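Local coordinates for peptide-binding protein (Photobacterium damsela subsp. piscicida, PDB 6SQX) that cleaves the peptidoglycan of potentially competing bacteria as a secreted D,L-endopeptidase of the NlpC/P60 family, at residues A[51-54]-A[55-58]; A[222-225]-A[226-230]; A[33-36]-A[37-40]. One frame throughout, in Å; residues are numbered along the deposited sequence. Where two conformers were deposited one is given.

Contact 1 (A[51-54]-A[55-58]); sequences YTIR and QMNE
Arg54 and Glu58, one helical turn apart, are joined by a salt bridge whose course can be traced along the arginine. Its CB sits against the backbone N of Gln55. CG already lies 3.6 Å from Glu58 OE2, CD passes 4.0 Å from Gln55 NE2, and the chain, extended from CG onward, brings NE to 3.0 Å from Glu58 OE2. Beyond it, CZ and NH1 also lie near OE2 but farther off, so NE makes the bond. That bond is nearly straight, 173° at the hydrogen. OE2 lies in the guanidinium plane and is met on its syn side, though NE is well out of the carboxylate plane, so the two flat groups are strongly inclined rather than coplanar.

Beside this pair, Gln55 folds back over Tyr51. Chi1 of -55° puts Gln55 CG over one face of the ring, 4.1 Å from its centroid and 18° off the normal, a CH-pi contact. The bend at chi2 then lays the amide along the ring, only modestly tilted from it, NE2 standing 3.5 Å from Tyr51 CE1.

Chemistry changes on the side turned into the protein. Met56 is buried; its CE lies 3.8 Å from Thr52 CG2, the two side chains running alongside, while SD lies 4.0 Å from Ile53 CD1. Met56 and Ile53 both touch Ile337. The Asn57 amide meets the same loop, ND2 bonding to the carbonyl oxygens of Phe335 and Gly336. Backbone bonds such as Asn57 N to Ile53 O, 2.7 Å, give the i-to-i+4 periodicity of an amphipathic alpha helix, here helix 50-64, with the ion pair on its exposed side.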
loop_
_atom_site.group_PDB
_atom_site.type_symbol
_atom_site.label_atom_id
_atom_site.label_comp_id
_atom_site.label_asym_id
_atom_site.label_seq_id
_atom_site.Cartn_x
_atom_site.Cartn_y
_atom_site.Cartn_z
ATOM N N TYR A 51 -11.388 -22.549 -7.755
ATOM C CA TYR A 51 -11.571 -21.870 -9.032
ATOM C C TYR A 51 -11.314 -20.381 -8.899
ATOM O O TYR A 51 -10.617 -19.776 -9.722
ATOM C CB TYR A 51 -12.988 -22.107 -9.553
ATOM C CG TYR A 51 -13.297 -21.301 -10.787
ATOM C CD1 TYR A 51 -12.891 -21.741 -12.040
ATOM C CD2 TYR A 51 -14.000 -20.103 -10.707
ATOM C CE1 TYR A 51 -13.163 -21.007 -13.178
ATOM C CE2 TYR A 51 -14.279 -19.356 -11.849
ATOM C CZ TYR A 51 -13.861 -19.821 -13.081
ATOM O OH TYR A 51 -14.122 -19.097 -14.226
ATOM N N THR A 52 -11.861 -19.773 -7.848
ATOM C CA THR A 52 -11.770 -18.330 -7.704
ATOM C C THR A 52 -10.339 -17.902 -7.417
ATOM O O THR A 52 -9.857 -16.912 -7.981
ATOM C CB THR A 52 -12.724 -17.874 -6.601
ATOM O OG1 THR A 52 -14.071 -18.214 -6.973
ATOM C CG2 THR A 52 -12.616 -16.369 -6.409
ATOM N N ILE A 53 -9.648 -18.611 -6.518
ATOM C CA ILE A 53 -8.275 -18.209 -6.205
ATOM C C ILE A 53 -7.364 -18.400 -7.420
ATOM O O ILE A 53 -6.434 -17.607 -7.627
ATOM C CB ILE A 53 -7.747 -18.875 -4.907
ATOM C CG1 ILE A 53 -6.453 -18.187 -4.407
ATOM C CG2 ILE A 53 -7.453 -20.350 -5.121
ATOM C CD1 ILE A 53 -6.611 -16.715 -4.068
ATOM N N ARG A 54 -7.619 -19.427 -8.245
ATOM C CA ARG A 54 -6.839 -19.598 -9.463
ATOM C C ARG A 54 -7.008 -18.393 -10.388
ATOM O O ARG A 54 -6.026 -17.873 -10.927
ATOM C CB ARG A 54 -7.242 -20.892 -10.180
ATOM C CG ARG A 54 -6.560 -21.037 -11.524
ATOM C CD ARG A 54 -7.125 -22.214 -12.323
ATOM N NE ARG A 54 -6.759 -22.132 -13.737
ATOM C CZ ARG A 54 -6.949 -23.107 -14.624
ATOM N NH1 ARG A 54 -6.584 -22.934 -15.892
ATOM N NH2 ARG A 54 -7.500 -24.257 -14.248
ATOM N N GLN A 55 -8.248 -17.917 -10.571
ATOM C CA GLN A 55 -8.452 -16.741 -11.409
ATOM C C GLN A 55 -7.769 -15.519 -10.810
ATOM O O GLN A 55 -7.143 -14.722 -11.531
ATOM C CB GLN A 55 -9.944 -16.461 -11.575
ATOM C CG GLN A 55 -10.767 -17.639 -12.108
ATOM C CD GLN A 55 -10.177 -18.281 -13.363
ATOM O OE1 GLN A 55 -9.948 -17.605 -14.369
ATOM N NE2 GLN A 55 -9.933 -19.600 -13.306
ATOM N N MET A 56 -7.853 -15.357 -9.479
ATOM C CA MET A 56 -7.188 -14.229 -8.837
ATOM C C MET A 56 -5.671 -14.322 -8.997
ATOM O O MET A 56 -4.992 -13.305 -9.204
ATOM C CB MET A 56 -7.543 -14.187 -7.339
ATOM C CG MET A 56 -8.989 -13.810 -7.068
ATOM S SD MET A 56 -9.343 -14.036 -5.338
ATOM C CE MET A 56 -10.897 -13.161 -5.202
ATOM N N ASN A 57 -5.119 -15.538 -8.865
ATOM C CA ASN A 57 -3.668 -15.692 -8.966
ATOM C C ASN A 57 -3.190 -15.426 -10.397
ATOM O O ASN A 57 -2.122 -14.842 -10.593
ATOM C CB ASN A 57 -3.240 -17.105 -8.560
ATOM C CG ASN A 57 -3.376 -17.417 -7.067
ATOM O OD1 ASN A 57 -3.362 -18.619 -6.719
ATOM N ND2 ASN A 57 -3.488 -16.387 -6.195
ATOM N N GLU A 58 -3.971 -15.843 -11.410
ATOM C CA GLU A 58 -3.604 -15.525 -12.791
ATOM C C GLU A 58 -3.609 -14.018 -13.018
ATOM O O GLU A 58 -2.696 -13.461 -13.651
ATOM C CB GLU A 58 -4.552 -16.233 -13.757
ATOM C CG GLU A 58 -4.249 -17.717 -13.850
ATOM C CD GLU A 58 -5.247 -18.455 -14.705
ATOM O OE1 GLU A 58 -5.991 -17.767 -15.453
ATOM O OE2 GLU A 58 -5.279 -19.705 -14.641
#

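Contact 2 (A[222-225]-A[226-230])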
loop_
_atom_site.group_PDB
_atom_site.type_symbol
_atom_site.label_atom_id
_atom_site.label_comp_id
_atom_site.label_asym_id
_atom_site.label_seq_id
_atom_site.Cartn_x
_atom_site.Cartn_y
_atom_site.Cartn_z
ATOM N N PHE A 222 17.834 -14.033 -16.852
ATOM C CA PHE A 222 17.370 -13.833 -15.484
ATOM C C PHE A 222 15.870 -14.100 -15.379
ATOM O O PHE A 222 15.396 -14.766 -14.438
ATOM C CB PHE A 222 17.727 -12.412 -15.001
ATOM C CG PHE A 222 17.338 -12.156 -13.577
ATOM C CD1 PHE A 222 16.031 -11.825 -13.236
ATOM C CD2 PHE A 222 18.288 -12.267 -12.567
ATOM C CE1 PHE A 222 15.680 -11.587 -11.884
ATOM C CE2 PHE A 222 17.952 -12.038 -11.238
ATOM C CZ PHE A 222 16.649 -11.689 -10.892
ATOM N N ILE A 223 15.099 -13.553 -16.318
ATOM C CA ILE A 223 13.648 -13.709 -16.277
ATOM C C ILE A 223 13.249 -15.151 -16.554
ATOM O O ILE A 223 12.384 -15.704 -15.869
ATOM C CB ILE A 223 12.994 -12.723 -17.256
ATOM C CG1 ILE A 223 13.198 -11.299 -16.764
ATOM C CG2 ILE A 223 11.520 -13.014 -17.413
ATOM C CD1 ILE A 223 12.681 -10.238 -17.775
ATOM N N THR A 224 13.877 -15.786 -17.550
ATOM C CA THR A 224 13.613 -17.196 -17.832
ATOM C C THR A 224 13.850 -18.059 -16.595
ATOM O O THR A 224 13.032 -18.928 -16.254
ATOM C CB THR A 224 14.491 -17.672 -18.999
ATOM O OG1 THR A 224 14.139 -16.947 -20.186
ATOM C CG2 THR A 224 14.290 -19.177 -19.269
ATOM N N GLN A 225 14.979 -17.850 -15.920
ATOM C CA GLN A 225 15.278 -18.681 -14.764
ATOM C C GLN A 225 14.362 -18.342 -13.591
ATOM O O GLN A 225 13.944 -19.241 -12.850
ATOM C CB GLN A 225 16.746 -18.500 -14.378
ATOM C CG GLN A 225 17.725 -19.006 -15.423
ATOM C CD GLN A 225 17.397 -20.424 -15.875
ATOM O OE1 GLN A 225 17.202 -21.323 -15.046
ATOM N NE2 GLN A 225 17.320 -20.631 -17.198
ATOM N N TRP A 226 14.012 -17.058 -13.426
ATOM C CA TRP A 226 13.099 -16.668 -12.347
ATOM C C TRP A 226 11.820 -17.502 -12.395
ATOM O O TRP A 226 11.370 -18.042 -11.374
ATOM C CB TRP A 226 12.758 -15.181 -12.492
ATOM C CG TRP A 226 11.822 -14.697 -11.458
ATOM C CD1 TRP A 226 10.445 -14.787 -11.462
ATOM C CD2 TRP A 226 12.180 -14.014 -10.257
ATOM N NE1 TRP A 226 9.934 -14.205 -10.307
ATOM C CE2 TRP A 226 10.979 -13.698 -9.570
ATOM C CE3 TRP A 226 13.406 -13.617 -9.702
ATOM C CZ2 TRP A 226 10.975 -13.023 -8.341
ATOM C CZ3 TRP A 226 13.405 -12.927 -8.485
ATOM C CH2 TRP A 226 12.190 -12.643 -7.813
ATOM N N LYS A 227 11.239 -17.642 -13.589
ATOM C CA LYS A 227 9.979 -18.355 -13.772
ATOM C C LYS A 227 10.075 -19.848 -13.517
ATOM O O LYS A 227 9.033 -20.506 -13.432
ATOM C CB LYS A 227 9.447 -18.125 -15.191
ATOM C CG LYS A 227 9.050 -16.692 -15.446
ATOM C CD LYS A 227 8.552 -16.505 -16.886
ATOM C CE LYS A 227 7.477 -17.540 -17.240
ATOM N NZ LYS A 227 6.560 -17.123 -18.359
ATOM N N ARG A 228 11.270 -20.405 -13.403
ATOM C CA ARG A 228 11.393 -21.832 -13.141
ATOM C C ARG A 228 11.452 -22.156 -11.663
ATOM O O ARG A 228 11.317 -23.339 -11.307
ATOM C CB ARG A 228 12.620 -22.418 -13.854
ATOM C CG ARG A 228 12.501 -22.363 -15.374
ATOM C CD ARG A 228 13.741 -22.884 -16.058
ATOM N NE ARG A 228 13.639 -22.705 -17.511
ATOM C CZ ARG A 228 14.633 -22.912 -18.371
ATOM N NH1 ARG A 228 14.434 -22.713 -19.668
ATOM N NH2 ARG A 228 15.822 -23.316 -17.942
ATOM N N TYR A 229 11.649 -21.150 -10.805
ATOM C CA TYR A 229 11.818 -21.419 -9.385
ATOM C C TYR A 229 10.468 -21.521 -8.701
ATOM O O TYR A 229 9.508 -20.830 -9.061
ATOM C CB TYR A 229 12.581 -20.292 -8.686
ATOM C CG TYR A 229 14.078 -20.310 -8.883
ATOM C CD1 TYR A 229 14.879 -21.199 -8.175
ATOM C CD2 TYR A 229 14.700 -19.414 -9.766
ATOM C CE1 TYR A 229 16.261 -21.200 -8.345
ATOM C CE2 TYR A 229 16.046 -19.415 -9.932
ATOM C CZ TYR A 229 16.833 -20.304 -9.227
ATOM O OH TYR A 229 18.195 -20.279 -9.429
ATOM N N ARG A 230 10.429 -22.338 -7.646
ATOM C CA ARG A 230 9.413 -22.162 -6.625
ATOM C C ARG A 230 9.616 -20.796 -5.974
ATOM O O ARG A 230 10.749 -20.359 -5.767
ATOM C CB ARG A 230 9.624 -23.254 -5.591
ATOM C CG ARG A 230 8.690 -23.287 -4.450
ATOM C CD ARG A 230 8.822 -24.693 -3.772
ATOM N NE ARG A 230 10.218 -25.011 -3.421
ATOM C CZ ARG A 230 11.014 -25.917 -3.999
ATOM N NH1 ARG A 230 12.272 -26.022 -3.587
ATOM N NH2 ARG A 230 10.588 -26.741 -4.944
HETATM O O HOH W 1 11.351 -20.477 -17.852
#
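The backbone bonds from Trp226 N to Phe222 O, 2.9 Å, and from Lys227 N to Ile223 O keep the i-to-i+4 spacing, whereas Arg228 N reaches back only three residues to Gln225 O, 3.0 Å, as helix 220-226 runs out into a type I beta turn from Trp226 to Tyr229. This helix-to-turn exit links two five-stranded antiparallel sheets, one of them including strands of the SH3 domain, and leads directly into strand 230-234.

Phe222 and Trp226 point the same way, between the two sheets. Phe222 (chi1 -177°) and Trp226 both hold CG opposite the backbone N, which sends the rings out alongside each other. They meet rim to rim, neither over the other: Phe222 CE1 is 3.7 Å from Trp226 CE3, and the six-membered rings have centroids 5.9 Å apart with planes at 28°. Both side chains touch Ile144 of one sheet; Phe222 also reaches Leu279 and Trp226 Pro260 of the other. Trp226 NE1 is bonded to Tyr65 OH, which satisfies this buried donor.

On the exposed side, one face of the Arg228 guanidinium receives both Thr224 CG2, 3.6 Å from NH1, and the amide of Gln225, which stands almost perpendicular to it, at 86°. Gln225 NE2 and Arg228 NH2 approach to 3.2 Å, but both are donors, so no hydrogen bond joins them. Arg228 is tied instead through a water, which donates to Thr224 O at 2.8 Å and accepts from Arg228 NE at 3.2 Å.

Contact 3 (A[33-36]-A[37-40]). With EDO (1,2-ethanediol), chain G; EDO (1,2-ethanediol), chain O.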
loop_
_atom_site.group_PDB
_atom_site.type_symbol
_atom_site.label_atom_id
_atom_site.label_comp_id
_atom_site.label_asym_id
_atom_site.label_seq_id
_atom_site.Cartn_x
_atom_site.Cartn_y
_atom_site.Cartn_z
ATOM N N ASP A 33 -7.340 -9.362 17.710
ATOM C CA ASP A 33 -6.995 -10.726 17.321
ATOM C C ASP A 33 -8.024 -11.152 16.282
ATOM O O ASP A 33 -9.211 -11.250 16.600
ATOM C CB ASP A 33 -7.038 -11.636 18.546
ATOM C CG ASP A 33 -6.661 -13.088 18.226
ATOM O OD1 ASP A 33 -6.512 -13.482 17.043
ATOM O OD2 ASP A 33 -6.472 -13.892 19.169
ATOM N N ALA A 34 -7.580 -11.367 15.041
ATOM C CA ALA A 34 -8.516 -11.692 13.983
ATOM C C ALA A 34 -9.291 -12.961 14.298
ATOM O O ALA A 34 -10.407 -13.144 13.797
ATOM C CB ALA A 34 -7.769 -11.862 12.650
ATOM N N PHE A 35 -8.747 -13.847 15.134
ATOM C CA PHE A 35 -9.469 -15.086 15.396
ATOM C C PHE A 35 -10.713 -14.860 16.242
ATOM O O PHE A 35 -11.566 -15.752 16.300
ATOM C CB PHE A 35 -8.559 -16.106 16.103
ATOM C CG PHE A 35 -7.558 -16.760 15.178
ATOM C CD1 PHE A 35 -7.970 -17.719 14.279
ATOM C CD2 PHE A 35 -6.225 -16.398 15.191
ATOM C CE1 PHE A 35 -7.080 -18.334 13.432
ATOM C CE2 PHE A 35 -5.314 -17.010 14.325
ATOM C CZ PHE A 35 -5.757 -17.973 13.432
ATOM N N HIS A 36 -10.817 -13.698 16.908
ATOM C CA HIS A 36 -12.019 -13.367 17.677
ATOM C C HIS A 36 -13.233 -13.187 16.770
ATOM O O HIS A 36 -14.384 -13.263 17.237
ATOM C CB HIS A 36 -11.752 -12.086 18.477
ATOM C CG HIS A 36 -12.789 -11.763 19.499
ATOM N ND1 HIS A 36 -12.863 -12.410 20.714
ATOM C CD2 HIS A 36 -13.764 -10.824 19.511
ATOM C CE1 HIS A 36 -13.855 -11.893 21.424
ATOM N NE2 HIS A 36 -14.419 -10.931 20.716
ATOM N N TYR A 37 -12.991 -12.989 15.477
ATOM C CA TYR A 37 -14.032 -12.697 14.501
ATOM C C TYR A 37 -14.191 -13.832 13.507
ATOM O O TYR A 37 -14.778 -13.633 12.436
ATOM C CB TYR A 37 -13.730 -11.373 13.787
ATOM C CG TYR A 37 -13.342 -10.313 14.802
ATOM C CD1 TYR A 37 -14.318 -9.706 15.589
ATOM C CD2 TYR A 37 -12.001 -9.996 15.051
ATOM C CE1 TYR A 37 -13.985 -8.779 16.572
ATOM C CE2 TYR A 37 -11.650 -9.062 16.055
ATOM C CZ TYR A 37 -12.661 -8.462 16.803
ATOM O OH TYR A 37 -12.368 -7.541 17.774
ATOM N N ILE A 38 -13.701 -15.025 13.830
ATOM C CA ILE A 38 -13.826 -16.189 12.952
ATOM C C ILE A 38 -14.527 -17.292 13.726
ATOM O O ILE A 38 -14.080 -17.666 14.822
ATOM C CB ILE A 38 -12.467 -16.659 12.421
ATOM C CG1 ILE A 38 -11.839 -15.539 11.568
ATOM C CG2 ILE A 38 -12.633 -17.971 11.630
ATOM C CD1 ILE A 38 -10.398 -15.750 11.226
ATOM N N SER A 39 -15.627 -17.807 13.172
ATOM C CA SER A 39 -16.354 -18.861 13.863
ATOM C C SER A 39 -15.527 -20.137 13.874
ATOM O O SER A 39 -14.661 -20.351 13.020
ATOM C CB SER A 39 -17.694 -19.124 13.179
ATOM O OG SER A 39 -17.486 -19.510 11.843
ATOM N N HIS A 40 -15.790 -20.993 14.861
ATOM C CA HIS A 40 -14.981 -22.200 14.987
ATOM C C HIS A 40 -15.137 -23.095 13.764
ATOM O O HIS A 40 -14.150 -23.634 13.252
ATOM C CB HIS A 40 -15.278 -22.953 16.284
ATOM C CG HIS A 40 -14.180 -23.898 16.671
ATOM N ND1 HIS A 40 -14.296 -25.268 16.554
ATOM C CD2 HIS A 40 -12.927 -23.664 17.131
ATOM C CE1 HIS A 40 -13.167 -25.837 16.942
ATOM N NE2 HIS A 40 -12.319 -24.887 17.294
HETATM C C1 EDO G . -16.394 -15.242 8.502
HETATM O O1 EDO G . -17.399 -14.443 9.123
HETATM C C2 EDO G . -15.554 -15.948 9.557
HETATM O O2 EDO G . -16.345 -16.859 10.348
HETATM C C1 EDO O . -15.771 -7.353 20.561
HETATM O O1 EDO O . -16.442 -8.524 20.110
HETATM C C2 EDO O . -14.278 -7.587 20.554
HETATM O O2 EDO O . -13.770 -6.844 21.618
#
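His36 stands on edge above the Tyr37 ring in a T-shaped pair, centroids 5.1 Å apart and planes at 79°. The imidazole presents CD2, which comes 3.6 Å from Tyr37 CE1. Closer to the backbone, His36 CB also lies over the same phenol, 4.0 Å from the ring centroid and 15° off its normal, a CH-pi contact that is offset toward the rim. With chi1 at -169°, CG is carried away from the backbone N, and the imidazole rises from CB across the phenol. Its NE2 is hydrogen-bonded to O1 of a 1,2-ethanediol at 3.2 Å; this molecule, probably from the crystallisation liquor, also lies against Tyr37 OH through a carbon.

The Tyr37 ring is met from the backbone too, Asp33 O approaching CE2 obliquely at 3.3 Å. Its hydroxyl is bonded to Thr31 O, which probably helps fix the ring's position.

What brings these groups together is an Asx turn leading into a short 3-10 segment. Asp33 OD1 accepts from Phe35 N at 3.0 Å, then Tyr37 N bonds to Ala34 O at 3.1 Å in the i-to-i+3 pattern, followed by a weak bond from Ile38 N to Phe35 O. Asp33 OD1 has a further donor in Asn306 ND2.

Ile38 CD1 lies obliquely to the Phe35 ring, in loose apolar contact with its CD1, and both residues, like Ala34, touch Ala302 on helix 298-308. Tyr37 instead packs on Met400 and Thr403 of strand 395-405. Past the turn, Ser39 N donates to O2 of another 1,2-ethanediol at 3.1 Å.

All three contacts are local, and their backbone spacing separates them: full i-to-i+4 helix in contact 1, a helix running out in contact 2, a 3-10 turn in contact 3. Contacts 1 and 3 lie at the surface, whereas contact 2 is partly buried. Contact 1 is the one with a direct ion pair across it; contact 2 puts aromatic rings inside and a water link outside; contact 3 relies on an edge-to-face pair. No two hold the same element: contact 1 lies within helix 50-64, contact 2 joins the end of helix 220-226 to strand 230-234, and contact 3, in the loop before helix 50-64, packs on helix 298-308 and strand 395-405. None touches another.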